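Local coordinates for rhamnosidase B (Bacillus sp., PDB 2OKX), which hydrolyses alpha-L-rhamnosides, releasing terminal rhamnose, as a family 78 glycoside hydrolase, at residues 603-615 with 653-667. Numbering follows the deposited sequence.
Sequences LVPGSADETPLYL and IWPAVKHTLTHYLEH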
ATOM      1  N   LEU A 603       1.827 -15.192   7.949  1.00 24.39           N
ATOM      2  CA  LEU A 603       2.462 -15.003   6.643  1.00 24.83           C
ATOM      3  C   LEU A 603       3.954 -14.677   6.722  1.00 25.40           C
ATOM      4  O   LEU A 603       4.718 -15.008   5.809  1.00 23.11           O
ATOM      5  CB  LEU A 603       1.753 -13.890   5.859  1.00 25.12           C
ATOM      6  CG  LEU A 603       0.404 -14.212   5.208  1.00 25.05           C
ATOM      7  CD1 LEU A 603      -0.230 -12.935   4.649  1.00 24.45           C
ATOM      8  CD2 LEU A 603       0.612 -15.230   4.090  1.00 25.84           C
ATOM      9  N   VAL A 604       4.371 -14.041   7.813  1.00 24.77           N
ATOM     10  CA  VAL A 604       5.766 -13.643   7.968  1.00 26.95           C
ATOM     11  C   VAL A 604       6.796 -14.776   7.918  1.00 28.32           C
ATOM     12  O   VAL A 604       7.803 -14.662   7.221  1.00 27.27           O
ATOM     13  CB  VAL A 604       5.962 -12.826   9.268  1.00 26.96           C
ATOM     14  CG1 VAL A 604       7.423 -12.413   9.417  1.00 27.14           C
ATOM     15  CG2 VAL A 604       5.068 -11.585   9.230  1.00 28.48           C
ATOM     16  N   PRO A 605       6.566 -15.877   8.653  1.00 28.91           N
ATOM     17  CA  PRO A 605       7.532 -16.984   8.629  1.00 29.83           C
ATOM     18  C   PRO A 605       7.725 -17.591   7.239  1.00 30.03           C
ATOM     19  O   PRO A 605       8.682 -18.330   7.002  1.00 30.36           O
ATOM     20  CB  PRO A 605       6.937 -17.983   9.619  1.00 30.24           C
ATOM     21  CG  PRO A 605       6.246 -17.092  10.610  1.00 31.22           C
ATOM     22  CD  PRO A 605       5.551 -16.096   9.700  1.00 29.26           C
ATOM     23  N   GLY A 606       6.810 -17.279   6.327  1.00 29.60           N
ATOM     24  CA  GLY A 606       6.904 -17.800   4.975  1.00 27.98           C
ATOM     25  C   GLY A 606       8.101 -17.248   4.219  1.00 27.37           C
ATOM     26  O   GLY A 606       8.454 -17.757   3.155  1.00 28.53           O
ATOM     27  N   SER A 607       8.726 -16.207   4.763  1.00 27.18           N
ATOM     28  CA  SER A 607       9.891 -15.595   4.132  1.00 27.01           C
ATOM     29  C   SER A 607      11.191 -16.195   4.673  1.00 28.26           C
ATOM     30  O   SER A 607      12.281 -15.727   4.346  1.00 27.49           O
ATOM     31  CB  SER A 607       9.896 -14.083   4.374  1.00 25.77           C
ATOM     32  OG  SER A 607      10.126 -13.787   5.740  1.00 25.72           O
ATOM     33  N   ALA A 608      11.066 -17.225   5.507  1.00 30.27           N
ATOM     34  CA  ALA A 608      12.226 -17.886   6.100  1.00 33.53           C
ATOM     35  C   ALA A 608      13.209 -18.396   5.046  1.00 35.92           C
ATOM     36  O   ALA A 608      14.422 -18.323   5.244  1.00 35.65           O
ATOM     37  CB  ALA A 608      11.771 -19.041   6.988  1.00 33.46           C
ATOM     38  N   ASP A 609      12.691 -18.913   3.933  1.00 38.37           N
ATOM     39  CA  ASP A 609      13.556 -19.416   2.867  1.00 41.68           C
ATOM     40  C   ASP A 609      14.427 -18.301   2.303  1.00 41.99           C
ATOM     41  O   ASP A 609      15.571 -18.536   1.916  1.00 44.30           O
ATOM     42  CB  ASP A 609      12.735 -20.035   1.731  1.00 44.51           C
ATOM     43  CG  ASP A 609      12.082 -21.344   2.125  1.00 47.64           C
ATOM     44  OD1 ASP A 609      12.768 -22.195   2.728  1.00 49.04           O
ATOM     45  OD2 ASP A 609      10.883 -21.526   1.821  1.00 50.94           O
ATOM     46  N   GLU A 610      13.882 -17.091   2.253  1.00 40.82           N
ATOM     47  CA  GLU A 610      14.622 -15.943   1.741  1.00 40.02           C
ATOM     48  C   GLU A 610      15.687 -15.511   2.742  1.00 39.26           C
ATOM     49  O   GLU A 610      16.815 -15.208   2.368  1.00 38.81           O
ATOM     50  CB  GLU A 610      13.679 -14.764   1.482  1.00 41.34           C
ATOM     51  CG  GLU A 610      13.584 -14.322   0.026  1.00 43.77           C
ATOM     52  CD  GLU A 610      14.901 -14.438  -0.718  1.00 44.14           C
ATOM     53  OE1 GLU A 610      15.232 -15.560  -1.154  1.00 45.98           O
ATOM     54  OE2 GLU A 610      15.609 -13.418  -0.859  1.00 43.85           O
ATOM     55  N   THR A 611      15.313 -15.473   4.016  1.00 37.35           N
ATOM     56  CA  THR A 611      16.232 -15.073   5.074  1.00 34.81           C
ATOM     57  C   THR A 611      15.638 -15.318   6.458  1.00 34.78           C
ATOM     58  O   THR A 611      14.480 -14.983   6.719  1.00 32.88           O
ATOM     59  CB  THR A 611      16.605 -13.579   4.968  1.00 35.16           C
ATOM     60  OG1 THR A 611      17.189 -13.147   6.203  1.00 33.02           O
ATOM     61  CG2 THR A 611      15.371 -12.732   4.674  1.00 34.48           C
ATOM     62  N   PRO A 612      16.434 -15.906   7.366  1.00 31.90           N
ATOM     63  CA  PRO A 612      16.001 -16.202   8.734  1.00 30.40           C
ATOM     64  C   PRO A 612      15.679 -14.938   9.528  1.00 28.88           C
ATOM     65  O   PRO A 612      15.092 -15.009  10.608  1.00 27.39           O
ATOM     66  CB  PRO A 612      17.192 -16.966   9.310  1.00 29.92           C
ATOM     67  CG  PRO A 612      18.353 -16.338   8.604  1.00 30.89           C
ATOM     68  CD  PRO A 612      17.848 -16.275   7.176  1.00 32.34           C
ATOM     69  N   LEU A 613      16.075 -13.787   8.991  1.00 28.86           N
ATOM     70  CA  LEU A 613      15.821 -12.507   9.645  1.00 28.70           C
ATOM     71  C   LEU A 613      14.407 -12.011   9.322  1.00 28.17           C
ATOM     72  O   LEU A 613      13.905 -11.081   9.958  1.00 28.01           O
ATOM     73  CB  LEU A 613      16.859 -11.471   9.204  1.00 29.27           C
ATOM     74  CG  LEU A 613      18.327 -11.830   9.478  1.00 31.39           C
ATOM     75  CD1 LEU A 613      19.224 -10.687   9.024  1.00 30.86           C
ATOM     76  CD2 LEU A 613      18.530 -12.112  10.967  1.00 31.12           C
ATOM     77  N   TYR A 614      13.791 -12.646   8.326  1.00 27.62           N
ATOM     78  CA  TYR A 614      12.425 -12.353   7.878  1.00 27.36           C
ATOM     79  C   TYR A 614      12.235 -11.023   7.152  1.00 25.60           C
ATOM     80  O   TYR A 614      12.770  -9.992   7.564  1.00 25.42           O
ATOM     81  CB  TYR A 614      11.455 -12.452   9.065  1.00 27.24           C
ATOM     82  CG  TYR A 614      11.377 -13.841   9.688  1.00 29.31           C
ATOM     83  CD1 TYR A 614      10.691 -14.053  10.884  1.00 29.31           C
ATOM     84  CD2 TYR A 614      11.997 -14.938   9.085  1.00 29.22           C
ATOM     85  CE1 TYR A 614      10.625 -15.325  11.466  1.00 30.59           C
ATOM     86  CE2 TYR A 614      11.940 -16.209   9.655  1.00 30.16           C
ATOM     87  CZ  TYR A 614      11.254 -16.397  10.843  1.00 31.91           C
ATOM     88  OH  TYR A 614      11.203 -17.655  11.405  1.00 31.62           O
ATOM     89  N   LEU A 615      11.460 -11.062   6.069  1.00 25.00           N
ATOM     90  CA  LEU A 615      11.180  -9.879   5.253  1.00 23.78           C
ATOM     91  C   LEU A 615      10.328  -8.840   5.970  1.00 23.12           C
ATOM     92  O   LEU A 615       9.470  -9.185   6.782  1.00 23.88           O
ATOM     93  CB  LEU A 615      10.497 -10.292   3.945  1.00 22.86           C
ATOM     94  CG  LEU A 615      11.418 -10.511   2.738  1.00 24.72           C
ATOM     95  CD1 LEU A 615      12.586 -11.401   3.129  1.00 24.09           C
ATOM     96  CD2 LEU A 615      10.629 -11.119   1.587  1.00 20.70           C
ATOM     97  N   ILE A 653       3.404 -20.745  16.608  1.00 30.47           N
ATOM     98  CA  ILE A 653       4.323 -19.691  16.193  1.00 30.45           C
ATOM     99  C   ILE A 653       5.671 -19.647  16.918  1.00 30.93           C
ATOM    100  O   ILE A 653       6.629 -19.071  16.402  1.00 30.04           O
ATOM    101  CB  ILE A 653       3.641 -18.293  16.318  1.00 28.96           C
ATOM    102  CG1 ILE A 653       4.216 -17.336  15.276  1.00 27.60           C
ATOM    103  CG2 ILE A 653       3.847 -17.718  17.717  1.00 29.48           C
ATOM    104  CD1 ILE A 653       3.816 -17.681  13.861  1.00 25.94           C
ATOM    105  N   TRP A 654       5.758 -20.251  18.102  1.00 31.26           N
ATOM    106  CA  TRP A 654       7.010 -20.226  18.864  1.00 32.21           C
ATOM    107  C   TRP A 654       8.255 -20.598  18.057  1.00 31.03           C
ATOM    108  O   TRP A 654       9.259 -19.885  18.096  1.00 31.74           O
ATOM    109  CB  TRP A 654       6.919 -21.133  20.098  1.00 32.08           C
ATOM    110  CG  TRP A 654       8.256 -21.349  20.764  1.00 33.40           C
ATOM    111  CD1 TRP A 654       8.874 -22.548  20.985  1.00 33.91           C
ATOM    112  CD2 TRP A 654       9.154 -20.340  21.253  1.00 32.29           C
ATOM    113  NE1 TRP A 654      10.101 -22.348  21.578  1.00 33.06           N
ATOM    114  CE2 TRP A 654      10.298 -21.005  21.753  1.00 33.16           C
ATOM    115  CE3 TRP A 654       9.104 -18.941  21.315  1.00 33.61           C
ATOM    116  CZ2 TRP A 654      11.385 -20.317  22.309  1.00 31.77           C
ATOM    117  CZ3 TRP A 654      10.186 -18.256  21.868  1.00 33.02           C
ATOM    118  CH2 TRP A 654      11.310 -18.947  22.357  1.00 33.54           C
ATOM    119  N   PRO A 655       8.216 -21.725  17.327  1.00 31.19           N
ATOM    120  CA  PRO A 655       9.381 -22.134  16.533  1.00 31.86           C
ATOM    121  C   PRO A 655       9.892 -21.045  15.588  1.00 31.60           C
ATOM    122  O   PRO A 655      11.099 -20.805  15.503  1.00 31.25           O
ATOM    123  CB  PRO A 655       8.868 -23.365  15.788  1.00 32.43           C
ATOM    124  CG  PRO A 655       7.928 -23.969  16.782  1.00 32.34           C
ATOM    125  CD  PRO A 655       7.167 -22.757  17.283  1.00 31.36           C
ATOM    126  N   ALA A 656       8.977 -20.385  14.881  1.00 30.53           N
ATOM    127  CA  ALA A 656       9.360 -19.323  13.954  1.00 30.17           C
ATOM    128  C   ALA A 656       9.987 -18.158  14.710  1.00 29.66           C
ATOM    129  O   ALA A 656      10.897 -17.495  14.208  1.00 30.79           O
ATOM    130  CB  ALA A 656       8.142 -18.844  13.167  1.00 30.57           C
ATOM    131  N   VAL A 657       9.494 -17.905  15.919  1.00 29.61           N
ATOM    132  CA  VAL A 657      10.013 -16.818  16.744  1.00 28.95           C
ATOM    133  C   VAL A 657      11.422 -17.147  17.227  1.00 30.33           C
ATOM    134  O   VAL A 657      12.328 -16.315  17.157  1.00 28.80           O
ATOM    135  CB  VAL A 657       9.104 -16.569  17.972  1.00 28.51           C
ATOM    136  CG1 VAL A 657       9.753 -15.562  18.907  1.00 26.59           C
ATOM    137  CG2 VAL A 657       7.742 -16.060  17.512  1.00 27.14           C
ATOM    138  N   LYS A 658      11.593 -18.367  17.723  1.00 31.87           N
ATOM    139  CA  LYS A 658      12.884 -18.832  18.220  1.00 34.34           C
ATOM    140  C   LYS A 658      13.906 -18.827  17.083  1.00 33.85           C
ATOM    141  O   LYS A 658      15.035 -18.357  17.240  1.00 33.08           O
ATOM    142  CB  LYS A 658      12.726 -20.248  18.780  1.00 36.23           C
ATOM    143  CG  LYS A 658      13.984 -20.866  19.360  1.00 40.05           C
ATOM    144  CD  LYS A 658      13.684 -22.267  19.881  1.00 42.38           C
ATOM    145  CE  LYS A 658      14.914 -22.914  20.491  1.00 45.28           C
ATOM    146  NZ  LYS A 658      15.442 -22.113  21.627  1.00 47.53           N
ATOM    147  N   HIS A 659      13.483 -19.345  15.935  1.00 33.78           N
ATOM    148  CA  HIS A 659      14.328 -19.425  14.751  1.00 34.24           C
ATOM    149  C   HIS A 659      14.953 -18.088  14.346  1.00 34.17           C
ATOM    150  O   HIS A 659      16.165 -17.997  14.159  1.00 32.85           O
ATOM    151  CB  HIS A 659      13.518 -19.988  13.581  1.00 36.40           C
ATOM    152  CG  HIS A 659      14.268 -20.029  12.287  1.00 40.64           C
ATOM    153  ND1 HIS A 659      15.378 -20.823  12.091  1.00 42.81           N
ATOM    154  CD2 HIS A 659      14.074 -19.363  11.124  1.00 42.11           C
ATOM    155  CE1 HIS A 659      15.835 -20.644  10.864  1.00 43.37           C
ATOM    156  NE2 HIS A 659      15.061 -19.763  10.256  1.00 43.33           N
ATOM    157  N   THR A 660      14.132 -17.050  14.214  1.00 33.29           N
ATOM    158  CA  THR A 660      14.649 -15.750  13.806  1.00 31.24           C
ATOM    159  C   THR A 660      15.517 -15.085  14.874  1.00 31.92           C
ATOM    160  O   THR A 660      16.536 -14.467  14.552  1.00 31.43           O
ATOM    161  CB  THR A 660      13.501 -14.789  13.390  1.00 30.74           C
ATOM    162  OG1 THR A 660      14.058 -13.651  12.722  1.00 29.61           O
ATOM    163  CG2 THR A 660      12.710 -14.322  14.607  1.00 27.65           C
ATOM    164  N   LEU A 661      15.131 -15.209  16.141  1.00 31.02           N
ATOM    165  CA  LEU A 661      15.923 -14.612  17.213  1.00 31.00           C
ATOM    166  C   LEU A 661      17.302 -15.260  17.279  1.00 30.74           C
ATOM    167  O   LEU A 661      18.302 -14.590  17.540  1.00 30.40           O
ATOM    168  CB  LEU A 661      15.218 -14.762  18.562  1.00 31.55           C
ATOM    169  CG  LEU A 661      14.071 -13.780  18.822  1.00 32.17           C
ATOM    170  CD1 LEU A 661      13.441 -14.072  20.180  1.00 31.60           C
ATOM    171  CD2 LEU A 661      14.608 -12.354  18.774  1.00 31.85           C
ATOM    172  N   THR A 662      17.350 -16.565  17.038  1.00 31.23           N
ATOM    173  CA  THR A 662      18.610 -17.295  17.056  1.00 33.70           C
ATOM    174  C   THR A 662      19.570 -16.682  16.043  1.00 34.54           C
ATOM    175  O   THR A 662      20.744 -16.457  16.341  1.00 33.99           O
ATOM    176  CB  THR A 662      18.399 -18.784  16.713  1.00 34.67           C
ATOM    177  OG1 THR A 662      17.635 -19.409  17.753  1.00 35.53           O
ATOM    178  CG2 THR A 662      19.742 -19.500  16.565  1.00 36.01           C
ATOM    179  N   HIS A 663      19.065 -16.394  14.846  1.00 34.67           N
ATOM    180  CA  HIS A 663      19.905 -15.809  13.811  1.00 34.37           C
ATOM    181  C   HIS A 663      20.265 -14.345  14.045  1.00 33.28           C
ATOM    182  O   HIS A 663      21.322 -13.892  13.606  1.00 33.72           O
ATOM    183  CB  HIS A 663      19.262 -16.002  12.439  1.00 35.55           C
ATOM    184  CG  HIS A 663      19.295 -17.420  11.963  1.00 36.66           C
ATOM    185  ND1 HIS A 663      18.466 -18.396  12.472  1.00 37.58           N
ATOM    186  CD2 HIS A 663      20.103 -18.041  11.071  1.00 37.38           C
ATOM    187  CE1 HIS A 663      18.760 -19.557  11.914  1.00 38.70           C
ATOM    188  NE2 HIS A 663      19.751 -19.370  11.060  1.00 38.06           N
ATOM    189  N   TYR A 664      19.409 -13.597  14.732  1.00 31.89           N
ATOM    190  CA  TYR A 664      19.738 -12.202  15.006  1.00 31.70           C
ATOM    191  C   TYR A 664      20.894 -12.146  16.002  1.00 32.93           C
ATOM    192  O   TYR A 664      21.747 -11.257  15.935  1.00 32.61           O
ATOM    193  CB  TYR A 664      18.530 -11.440  15.565  1.00 31.46           C
ATOM    194  CG  TYR A 664      17.655 -10.831  14.487  1.00 29.04           C
ATOM    195  CD1 TYR A 664      16.531 -11.499  14.011  1.00 29.16           C
ATOM    196  CD2 TYR A 664      17.988  -9.603  13.909  1.00 29.11           C
ATOM    197  CE1 TYR A 664      15.758 -10.963  12.978  1.00 28.79           C
ATOM    198  CE2 TYR A 664      17.223  -9.060  12.879  1.00 28.49           C
ATOM    199  CZ  TYR A 664      16.111  -9.745  12.417  1.00 28.91           C
ATOM    200  OH  TYR A 664      15.362  -9.218  11.386  1.00 29.56           O
ATOM    201  N   LEU A 665      20.919 -13.107  16.922  1.00 34.10           N
ATOM    202  CA  LEU A 665      21.971 -13.179  17.932  1.00 36.28           C
ATOM    203  C   LEU A 665      23.338 -13.445  17.304  1.00 36.94           C
ATOM    204  O   LEU A 665      24.366 -13.000  17.821  1.00 36.51           O
ATOM    205  CB  LEU A 665      21.649 -14.274  18.954  1.00 37.65           C
ATOM    206  CG  LEU A 665      20.535 -13.959  19.954  1.00 38.01           C
ATOM    207  CD1 LEU A 665      20.264 -15.171  20.838  1.00 38.86           C
ATOM    208  CD2 LEU A 665      20.948 -12.764  20.798  1.00 37.22           C
ATOM    209  N   GLU A 666      23.348 -14.169  16.189  1.00 36.74           N
ATOM    210  CA  GLU A 666      24.600 -14.475  15.504  1.00 38.59           C
ATOM    211  C   GLU A 666      25.212 -13.209  14.914  1.00 38.40           C
ATOM    212  O   GLU A 666      26.373 -13.202  14.514  1.00 39.35           O
ATOM    213  CB  GLU A 666      24.363 -15.503  14.395  1.00 38.56           C
ATOM    214  CG  GLU A 666      23.827 -16.838  14.886  1.00 40.03           C
ATOM    215  CD  GLU A 666      23.497 -17.783  13.750  1.00 41.58           C
ATOM    216  OE1 GLU A 666      22.963 -18.880  14.017  1.00 42.60           O
ATOM    217  OE2 GLU A 666      23.771 -17.427  12.583  1.00 43.10           O
ATOM    218  N   HIS A 667      24.431 -12.136  14.867  1.00 37.35           N
ATOM    219  CA  HIS A 667      24.913 -10.875  14.320  1.00 37.65           C
ATOM    220  C   HIS A 667      25.511  -9.973  15.386  1.00 37.53           C
ATOM    221  O   HIS A 667      25.875  -8.829  15.116  1.00 38.10           O
ATOM    222  CB  HIS A 667      23.783 -10.166  13.570  1.00 38.37           C
ATOM    223  CG  HIS A 667      23.478 -10.783  12.239  1.00 37.73           C
ATOM    224  ND1 HIS A 667      24.147 -10.430  11.087  1.00 38.51           N
ATOM    225  CD2 HIS A 667      22.629 -11.778  11.893  1.00 38.33           C
ATOM    226  CE1 HIS A 667      23.723 -11.184  10.088  1.00 39.02           C
ATOM    227  NE2 HIS A 667      22.802 -12.010  10.550  1.00 38.28           N
TER
HETATM  228  O   HOH W   1      15.418 -19.865   7.619  1.00 37.02           O
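Thr660 and Tyr664 on helix 647-665 donate their hydroxyls to Pro612 and Leu613 of the loop, and Tyr614 returns one to Ala656; every acceptor is a backbone carbonyl. Thr660 OG1 gives the shortest bond, 2.7 Å to Pro612 O and in the carbonyl plane; a chi1 of -167° sets OG1 opposite the backbone N and toward the loop, where it meets that oxygen. Tyr664 OH reaches Leu613 O at 2.8 Å, and that oxygen also takes a hydrogen bond from Thr630 of helix 627-644. In the reverse sense, Tyr614 OH donates to Ala656 O (2.8 Å), which still accepts the helical N-H of Thr660. A water links Ala608 O to His659 NE2.

Packing fills in around these bonds. Pro612, within the type I turn 611-614, lays CB over one face of the His663 imidazole, 3.5 Å from the centroid; His663 ND1 donates to His659 O, which lies almost in the plane of the His663 ring, and this fixes the ring's rotation. Leu613 CD2 sits over the centre of the Tyr664 ring, 3.5 Å from the centroid, so this tyrosine offers both its face and its hydroxyl to one residue. Thr660 CB lies over a face of Tyr614, and Pro605 CG meets Ala656 CB at 3.6 Å, where a small residue permits close approach. Within the alpha-helical barrel domain, two helix hydroxyls thus take up carbonyls of the turn 611-614, while a loop tyrosine adds a second donor to a helix carbonyl.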